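Long-range contacts in F-actin-capping protein subunit alpha (PDB 7A0H), which probably caps the fast-growing barbed ends of actin filaments, blocking subunit exchange there, and is built as an asymmetric homodimer: residues 205-211 and 233-239; 192-196 and 254-258. All blocks are in the same frame, centred on the assembly; numbering follows the deposited sequence.

Contact 1. Residues 205-211 and 233-239; sequences QEIILTG and FEKRVSV
The guanidinium group of R236 and the carboxylate of E206 meet across the two strands with their planes turned 60° apart. OE1 of E206 lies at the edge of the guanidinium, close to its plane, yet stays 3.7 Å from NE of R236, a long salt bridge on an exposed face. I208 shares that face. Its CD1 approaches the guanidinium obliquely, and its side chain lies alongside that of R236, pointing the same way; CG2 of I208 turns the other way, to CG of E234. The phenyl ring of F233, on the opposite face with I207 and L209, leads away from the partner strand, with CG anti to its own carbonyl carbon (chi1 -57°); the carbonyl oxygen of G211 approaches it obliquely from that strand. Between the two faces the backbones form an antiparallel pair whose axes pass 4.6 Å apart. I207 with V237, L209 with K235 and G211 with F233 are hydrogen-bonded pairs; the bond from L209 N to K235 O is 2.8 Å long and almost straight, at 178°. At the open end, V239 N still reaches Q205 O at 2.7 Å, though from outside the carbonyl plane. On the buried face CG1 of I207 packs against CB of V237 at 4.0 Å, and CD1 of I207 meets CG1 of V239 at about the same distance. The segments are the distal ends of the hairpin 206-220/223-238, of which the second strand is outermost in a five-stranded antiparallel sheet. I207 and L209 also pack on strand 187-200, next in the sheet, while L209, F233 and K235 rest against helix 243-266, which covers the face they share.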
ATOM      1  N   GLN A 205      19.489  24.202 -32.056  1.00 57.60           N
ATOM      2  CA  GLN A 205      18.629  25.332 -31.663  1.00 57.60           C
ATOM      3  C   GLN A 205      17.317  24.853 -31.071  1.00 55.41           C
ATOM      4  O   GLN A 205      16.555  25.659 -30.506  1.00 45.82           O
ATOM      5  CB  GLN A 205      18.381  26.307 -32.812  1.00 50.19           C
ATOM      6  CG  GLN A 205      19.738  26.926 -33.273  1.00 48.25           C
ATOM      7  CD  GLN A 205      19.597  27.941 -34.432  1.00 55.38           C
ATOM      8  OE1 GLN A 205      19.048  27.653 -35.491  1.00 53.72           O
ATOM      9  NE2 GLN A 205      20.078  29.147 -34.189  1.00 52.44           N
ATOM     10  N   GLU A 206      17.053  23.561 -31.178  1.00 51.06           N
ATOM     11  CA  GLU A 206      15.898  22.952 -30.546  1.00 55.04           C
ATOM     12  C   GLU A 206      16.317  21.723 -29.741  1.00 54.49           C
ATOM     13  O   GLU A 206      17.076  20.868 -30.208  1.00 55.00           O
ATOM     14  CB  GLU A 206      14.882  22.574 -31.618  1.00 41.99           C
ATOM     15  CG  GLU A 206      13.603  22.138 -30.981  1.00 53.45           C
ATOM     16  CD  GLU A 206      12.511  21.868 -31.976  1.00 77.53           C
ATOM     17  OE1 GLU A 206      12.337  20.655 -32.286  1.00 78.25           O
ATOM     18  OE2 GLU A 206      11.854  22.863 -32.447  1.00 75.52           O
ATOM     19  N   ILE A 207      15.827  21.648 -28.519  1.00 51.38           N
ATOM     20  CA  ILE A 207      16.119  20.493 -27.689  1.00 59.12           C
ATOM     21  C   ILE A 207      14.807  19.928 -27.230  1.00 50.70           C
ATOM     22  O   ILE A 207      13.767  20.582 -27.292  1.00 46.43           O
ATOM     23  CB  ILE A 207      16.987  20.817 -26.490  1.00 51.71           C
ATOM     24  CG1 ILE A 207      16.155  21.684 -25.585  1.00 50.56           C
ATOM     25  CG2 ILE A 207      18.343  21.321 -27.016  1.00 42.18           C
ATOM     26  CD1 ILE A 207      17.007  22.290 -24.485  1.00 53.80           C
ATOM     27  N   ILE A 208      14.884  18.667 -26.817  1.00 53.92           N
ATOM     28  CA  ILE A 208      13.796  17.927 -26.210  1.00 52.67           C
ATOM     29  C   ILE A 208      14.129  17.829 -24.735  1.00 39.10           C
ATOM     30  O   ILE A 208      15.226  17.416 -24.375  1.00 46.99           O
ATOM     31  CB  ILE A 208      13.654  16.529 -26.805  1.00 55.08           C
ATOM     32  CG1 ILE A 208      13.343  16.628 -28.297  1.00 55.05           C
ATOM     33  CG2 ILE A 208      12.522  15.771 -26.153  1.00 49.26           C
ATOM     34  CD1 ILE A 208      12.249  17.650 -28.605  1.00 66.51           C
ATOM     35  N   LEU A 209      13.256  18.309 -23.920  1.00 42.22           N
ATOM     36  CA  LEU A 209      13.357  18.228 -22.479  1.00 50.49           C
ATOM     37  C   LEU A 209      12.256  17.241 -22.042  1.00 54.22           C
ATOM     38  O   LEU A 209      11.095  17.406 -22.398  1.00 40.93           O
ATOM     39  CB  LEU A 209      13.188  19.613 -21.878  1.00 39.18           C
ATOM     40  CG  LEU A 209      13.326  19.628 -20.368  1.00 52.35           C
ATOM     41  CD1 LEU A 209      14.819  19.386 -19.875  1.00 38.21           C
ATOM     42  CD2 LEU A 209      12.808  20.928 -19.843  1.00 45.96           C
ATOM     43  N   THR A 210      12.664  16.104 -21.471  1.00 45.55           N
ATOM     44  CA  THR A 210      11.781  15.072 -20.895  1.00 45.40           C
ATOM     45  C   THR A 210      11.869  15.170 -19.389  1.00 40.09           C
ATOM     46  O   THR A 210      12.949  15.445 -18.852  1.00 41.83           O
ATOM     47  CB  THR A 210      12.224  13.663 -21.241  1.00 42.66           C
ATOM     48  OG1 THR A 210      13.588  13.545 -20.797  1.00 49.74           O
ATOM     49  CG2 THR A 210      12.096  13.414 -22.722  1.00 48.90           C
ATOM     50  N   GLY A 211      10.745  15.005 -18.718  1.00 43.65           N
ATOM     51  CA  GLY A 211      10.725  15.117 -17.280  1.00 45.06           C
ATOM     52  C   GLY A 211       9.735  14.157 -16.670  1.00 41.73           C
ATOM     53  O   GLY A 211       8.819  13.632 -17.328  1.00 39.73           O
ATOM     54  N   PHE A 233       6.453  14.413 -18.710  1.00 44.92           N
ATOM     55  CA  PHE A 233       6.454  15.552 -19.634  1.00 51.44           C
ATOM     56  C   PHE A 233       7.523  15.387 -20.717  1.00 50.19           C
ATOM     57  O   PHE A 233       8.650  14.935 -20.405  1.00 49.40           O
ATOM     58  CB  PHE A 233       6.770  16.875 -18.889  1.00 42.35           C
ATOM     59  CG  PHE A 233       5.848  17.178 -17.756  1.00 56.23           C
ATOM     60  CD1 PHE A 233       4.627  17.792 -17.976  1.00 52.25           C
ATOM     61  CD2 PHE A 233       6.178  16.823 -16.457  1.00 56.65           C
ATOM     62  CE1 PHE A 233       3.782  18.042 -16.945  1.00 58.70           C
ATOM     63  CE2 PHE A 233       5.284  17.125 -15.407  1.00 51.40           C
ATOM     64  CZ  PHE A 233       4.139  17.709 -15.650  1.00 51.43           C
ATOM     65  N   GLU A 234       7.208  15.849 -21.951  1.00 48.12           N
ATOM     66  CA  GLU A 234       8.141  15.859 -23.087  1.00 55.38           C
ATOM     67  C   GLU A 234       7.939  17.131 -23.931  1.00 57.72           C
ATOM     68  O   GLU A 234       6.976  17.234 -24.692  1.00 49.85           O
ATOM     69  CB  GLU A 234       7.973  14.604 -23.945  1.00 42.29           C
ATOM     70  CG  GLU A 234       8.909  14.598 -25.199  1.00 63.66           C
ATOM     71  CD  GLU A 234       8.949  13.247 -25.913  1.00 75.92           C
ATOM     72  OE1 GLU A 234       8.685  12.210 -25.280  1.00104.05           O
ATOM     73  OE2 GLU A 234       9.242  13.217 -27.116  1.00 93.77           O
ATOM     74  N   LYS A 235       8.856  18.099 -23.790  1.00 50.13           N
ATOM     75  CA  LYS A 235       8.685  19.427 -24.373  1.00 62.77           C
ATOM     76  C   LYS A 235       9.800  19.771 -25.362  1.00 52.87           C
ATOM     77  O   LYS A 235      10.993  19.560 -25.085  1.00 56.44           O
ATOM     78  CB  LYS A 235       8.668  20.508 -23.240  1.00 53.06           C
ATOM     79  CG  LYS A 235       7.610  20.270 -22.115  1.00 62.20           C
ATOM     80  CD  LYS A 235       6.196  20.371 -22.663  1.00 68.92           C
ATOM     81  CE  LYS A 235       5.211  20.585 -21.561  1.00 75.09           C
ATOM     82  NZ  LYS A 235       3.805  20.604 -22.073  1.00 73.15           N
ATOM     83  N   ARG A 236       9.418  20.364 -26.481  1.00 53.21           N
ATOM     84  CA  ARG A 236      10.358  20.991 -27.428  1.00 55.06           C
ATOM     85  C   ARG A 236      10.596  22.437 -27.008  1.00 45.12           C
ATOM     86  O   ARG A 236       9.651  23.184 -26.755  1.00 48.95           O
ATOM     87  CB  ARG A 236       9.824  20.981 -28.865  1.00 53.28           C
ATOM     88  CG  ARG A 236       9.904  19.615 -29.570  1.00 77.54           C
ATOM     89  CD  ARG A 236       9.210  19.518 -30.966  1.00114.12           C
ATOM     90  NE  ARG A 236       9.581  18.262 -31.661  1.00104.07           N
ATOM     91  CZ  ARG A 236       8.798  17.186 -31.888  1.00118.25           C
ATOM     92  NH1 ARG A 236       7.519  17.107 -31.515  1.00126.33           N
ATOM     93  NH2 ARG A 236       9.323  16.151 -32.528  1.00121.04           N
ATOM     94  N   VAL A 237      11.844  22.803 -26.905  1.00 42.80           N
ATOM     95  CA  VAL A 237      12.251  24.102 -26.427  1.00 48.38           C
ATOM     96  C   VAL A 237      13.203  24.723 -27.465  1.00 52.01           C
ATOM     97  O   VAL A 237      14.121  24.051 -27.953  1.00 48.61           O
ATOM     98  CB  VAL A 237      12.946  23.951 -25.069  1.00 52.69           C
ATOM     99  CG1 VAL A 237      13.291  25.345 -24.457  1.00 47.53           C
ATOM    100  CG2 VAL A 237      12.060  23.104 -24.182  1.00 51.70           C
ATOM    101  N   SER A 238      13.028  26.016 -27.739  1.00 45.81           N
ATOM    102  CA  SER A 238      13.929  26.753 -28.644  1.00 49.57           C
ATOM    103  C   SER A 238      15.060  27.400 -27.858  1.00 40.04           C
ATOM    104  O   SER A 238      14.821  28.065 -26.847  1.00 45.95           O
ATOM    105  CB  SER A 238      13.145  27.834 -29.411  1.00 42.55           C
ATOM    106  OG  SER A 238      12.247  27.249 -30.373  1.00 44.23           O
ATOM    107  N   VAL A 239      16.296  27.245 -28.333  1.00 37.83           N
ATOM    108  CA  VAL A 239      17.458  27.672 -27.581  1.00 44.94           C
ATOM    109  C   VAL A 239      18.454  28.222 -28.572  1.00 38.48           C
ATOM    110  O   VAL A 239      18.335  28.028 -29.776  1.00 48.02           O
ATOM    111  CB  VAL A 239      18.115  26.504 -26.768  1.00 45.30           C
ATOM    112  CG1 VAL A 239      17.136  25.957 -25.820  1.00 34.59           C
ATOM    113  CG2 VAL A 239      18.592  25.425 -27.712  1.00 40.42           C
TER

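Contact 2. Residues 192-196 and 254-258; sequences WRSSW and IRECE
The packing of a long helix across an antiparallel sheet, a central element of the capping-protein fold, is represented here by strand 192-196 and helix segment 254-258, whose axes pass 10.7 Å apart. W192, S194 and W196 direct their side chains toward the helix. CG1 of I254 sits squarely over one face of the W196 indole, 3.5 Å from the centroid of the five-membered ring and only 10° off its normal, a CH-pi contact. One helical turn on, C257 approaches the far end of the same indole: its CB comes within 3.4 Å of W196 CH2, and its sulfur makes an oblique sulfur-aromatic contact with the six-membered ring. A polar relay runs beside this packing. NE1 of W196 donates to OG of S194, which lies in the indole plane, at 2.7 Å and 173°. The chi1 of S194 swings its hydroxyl clear of the backbone N, and OG in turn donates at 2.7 Å to OE2 of E258, which accepts on its anti lone pair, the one away from OE1. That carboxylate stands almost upright to the W192 ring, 85° between planes, with its CD 3.7 Å from CZ2 at the ring edge. OE1 of E258 is taken up by the hydroxyls of Y132 and Y127, and L286 of the second subunit packs on the same glutamate. A buried carboxylate is thus gripped at both oxygens by neutral groups; such bonding could help to stabilise a negative charge, while the serine hydroxyl, both accepting and donating, fixes the indole and the glutamate relative to each other.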
ATOM      1  N   TRP A 192       8.782  14.421  -2.774  1.00 48.70           N
ATOM      2  CA  TRP A 192       8.696  15.084  -4.070  1.00 47.59           C
ATOM      3  C   TRP A 192      10.028  14.903  -4.775  1.00 45.40           C
ATOM      4  O   TRP A 192      11.090  15.229  -4.227  1.00 39.86           O
ATOM      5  CB  TRP A 192       8.360  16.559  -3.883  1.00 51.88           C
ATOM      6  CG  TRP A 192       8.384  17.482  -5.116  1.00 58.17           C
ATOM      7  CD1 TRP A 192       9.471  18.141  -5.624  1.00 46.15           C
ATOM      8  CD2 TRP A 192       7.288  17.843  -5.942  1.00 51.08           C
ATOM      9  NE1 TRP A 192       9.126  18.881  -6.692  1.00 47.90           N
ATOM     10  CE2 TRP A 192       7.789  18.739  -6.929  1.00 57.71           C
ATOM     11  CE3 TRP A 192       5.925  17.524  -5.939  1.00 45.40           C
ATOM     12  CZ2 TRP A 192       6.981  19.303  -7.919  1.00 45.67           C
ATOM     13  CZ3 TRP A 192       5.105  18.105  -6.910  1.00 47.31           C
ATOM     14  CH2 TRP A 192       5.650  18.984  -7.897  1.00 55.38           C
ATOM     15  N   ARG A 193       9.956  14.349  -5.971  1.00 39.07           N
ATOM     16  CA  ARG A 193      11.089  14.097  -6.847  1.00 43.45           C
ATOM     17  C   ARG A 193      10.750  14.601  -8.269  1.00 49.37           C
ATOM     18  O   ARG A 193       9.818  14.097  -8.920  1.00 42.52           O
ATOM     19  CB  ARG A 193      11.412  12.583  -6.864  1.00 43.82           C
ATOM     20  CG  ARG A 193      11.961  12.000  -5.546  1.00 45.85           C
ATOM     21  CD  ARG A 193      13.083  12.737  -5.163  1.00 50.86           C
ATOM     22  NE  ARG A 193      13.827  12.275  -4.040  1.00 43.84           N
ATOM     23  CZ  ARG A 193      13.599  12.544  -2.770  1.00 55.48           C
ATOM     24  NH1 ARG A 193      12.578  13.263  -2.398  1.00 47.93           N
ATOM     25  NH2 ARG A 193      14.443  12.052  -1.847  1.00 47.29           N
ATOM     26  N   SER A 194      11.518  15.561  -8.766  1.00 42.00           N
ATOM     27  CA  SER A 194      11.254  16.185 -10.080  1.00 38.10           C
ATOM     28  C   SER A 194      12.512  16.086 -10.932  1.00 35.87           C
ATOM     29  O   SER A 194      13.559  16.684 -10.601  1.00 36.97           O
ATOM     30  CB  SER A 194      10.814  17.655  -9.924  1.00 41.77           C
ATOM     31  OG  SER A 194      10.634  18.266 -11.208  1.00 39.20           O
ATOM     32  N   SER A 195      12.445  15.331 -11.999  1.00 32.47           N
ATOM     33  CA  SER A 195      13.671  14.995 -12.684  1.00 41.36           C
ATOM     34  C   SER A 195      13.569  15.269 -14.167  1.00 35.82           C
ATOM     35  O   SER A 195      12.520  15.009 -14.785  1.00 39.15           O
ATOM     36  CB  SER A 195      14.079  13.443 -12.391  1.00 38.77           C
ATOM     37  OG  SER A 195      13.043  12.592 -12.840  1.00 44.12           O
ATOM     38  N   TRP A 196      14.675  15.733 -14.753  1.00 47.19           N
ATOM     39  CA  TRP A 196      14.668  16.352 -16.094  1.00 40.83           C
ATOM     40  C   TRP A 196      15.944  15.958 -16.807  1.00 43.37           C
ATOM     41  O   TRP A 196      17.050  16.021 -16.219  1.00 43.42           O
ATOM     42  CB  TRP A 196      14.547  17.902 -15.957  1.00 42.89           C
ATOM     43  CG  TRP A 196      13.253  18.199 -15.281  1.00 35.63           C
ATOM     44  CD1 TRP A 196      13.048  18.297 -13.931  1.00 39.09           C
ATOM     45  CD2 TRP A 196      11.960  18.343 -15.899  1.00 39.94           C
ATOM     46  NE1 TRP A 196      11.695  18.407 -13.652  1.00 39.51           N
ATOM     47  CE2 TRP A 196      11.019  18.473 -14.843  1.00 33.80           C
ATOM     48  CE3 TRP A 196      11.521  18.406 -17.237  1.00 41.31           C
ATOM     49  CZ2 TRP A 196       9.646  18.760 -15.087  1.00 40.89           C
ATOM     50  CZ3 TRP A 196      10.156  18.592 -17.484  1.00 41.42           C
ATOM     51  CH2 TRP A 196       9.231  18.782 -16.395  1.00 49.43           C
ATOM     52  N   ILE A 254      10.385  23.652 -16.677  1.00 43.14           N
ATOM     53  CA  ILE A 254      10.241  23.010 -15.377  1.00 41.77           C
ATOM     54  C   ILE A 254       9.285  23.807 -14.503  1.00 42.76           C
ATOM     55  O   ILE A 254       8.406  23.228 -13.834  1.00 40.38           O
ATOM     56  CB  ILE A 254      11.628  22.837 -14.709  1.00 42.42           C
ATOM     57  CG1 ILE A 254      12.411  21.714 -15.405  1.00 36.46           C
ATOM     58  CG2 ILE A 254      11.495  22.504 -13.257  1.00 42.82           C
ATOM     59  CD1 ILE A 254      13.888  21.823 -15.126  1.00 34.81           C
ATOM     60  N   ARG A 255       9.431  25.153 -14.497  1.00 40.70           N
ATOM     61  CA  ARG A 255       8.519  25.992 -13.706  1.00 39.59           C
ATOM     62  C   ARG A 255       7.056  25.720 -14.084  1.00 45.33           C
ATOM     63  O   ARG A 255       6.183  25.532 -13.227  1.00 44.57           O
ATOM     64  CB  ARG A 255       8.876  27.484 -13.885  1.00 50.13           C
ATOM     65  CG  ARG A 255       7.858  28.475 -13.264  1.00 38.33           C
ATOM     66  CD  ARG A 255       8.346  29.950 -13.300  1.00 46.78           C
ATOM     67  NE  ARG A 255       8.701  30.355 -14.672  1.00 45.25           N
ATOM     68  CZ  ARG A 255       9.522  31.342 -14.960  1.00 49.04           C
ATOM     69  NH1 ARG A 255      10.054  32.080 -13.956  1.00 48.36           N
ATOM     70  NH2 ARG A 255       9.793  31.579 -16.233  1.00 46.12           N
ATOM     71  N   GLU A 256       6.796  25.590 -15.375  1.00 42.09           N
ATOM     72  CA  GLU A 256       5.431  25.395 -15.848  1.00 46.16           C
ATOM     73  C   GLU A 256       4.941  23.983 -15.590  1.00 47.31           C
ATOM     74  O   GLU A 256       3.759  23.765 -15.265  1.00 49.94           O
ATOM     75  CB  GLU A 256       5.415  25.673 -17.355  1.00 47.07           C
ATOM     76  CG  GLU A 256       4.057  25.797 -17.963  1.00 82.85           C
ATOM     77  CD  GLU A 256       4.040  25.497 -19.473  1.00 92.82           C
ATOM     78  OE1 GLU A 256       5.099  25.093 -20.032  1.00 99.11           O
ATOM     79  OE2 GLU A 256       2.933  25.610 -20.074  1.00108.22           O
ATOM     80  N   CYS A 257       5.776  22.995 -15.874  1.00 44.24           N
ATOM     81  CA  CYS A 257       5.351  21.605 -15.587  1.00 49.80           C
ATOM     82  C   CYS A 257       5.066  21.386 -14.097  1.00 45.58           C
ATOM     83  O   CYS A 257       4.079  20.719 -13.736  1.00 44.82           O
ATOM     84  CB  CYS A 257       6.415  20.682 -16.140  1.00 44.73           C
ATOM     85  SG  CYS A 257       6.467  20.728 -17.981  1.00 50.64           S
ATOM     86  N   GLU A 258       5.787  22.055 -13.208  1.00 45.40           N
ATOM     87  CA  GLU A 258       5.514  21.837 -11.788  1.00 43.83           C
ATOM     88  C   GLU A 258       4.227  22.529 -11.412  1.00 49.18           C
ATOM     89  O   GLU A 258       3.437  22.016 -10.611  1.00 44.47           O
ATOM     90  CB  GLU A 258       6.711  22.294 -10.955  1.00 39.00           C
ATOM     91  CG  GLU A 258       8.028  21.300 -11.179  1.00 38.60           C
ATOM     92  CD  GLU A 258       9.088  21.427 -10.102  1.00 44.46           C
ATOM     93  OE1 GLU A 258       9.054  22.408  -9.361  1.00 45.70           O
ATOM     94  OE2 GLU A 258       9.988  20.610 -10.013  1.00 43.89           O
TER

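Contact 2 closes a long loop in the sequence, from strand 187-200 to helix 243-266, and contact 1 is nested within it, joining the two strands that lie between. Their centres are about 14 Å apart, on the same side of the chain's centre. Both draw on one five-stranded antiparallel sheet, in which 187-200 and 206-220 are neighbours, and they touch directly: G211 CA lies 3.4 Å from W196 CE3, while the F233 ring packs on both W196 and C257. The helix packs as a second layer on the face of the sheet, and these residues link the two contacts, from a partly exposed end of the hairpin to a buried site where the second subunit also packs.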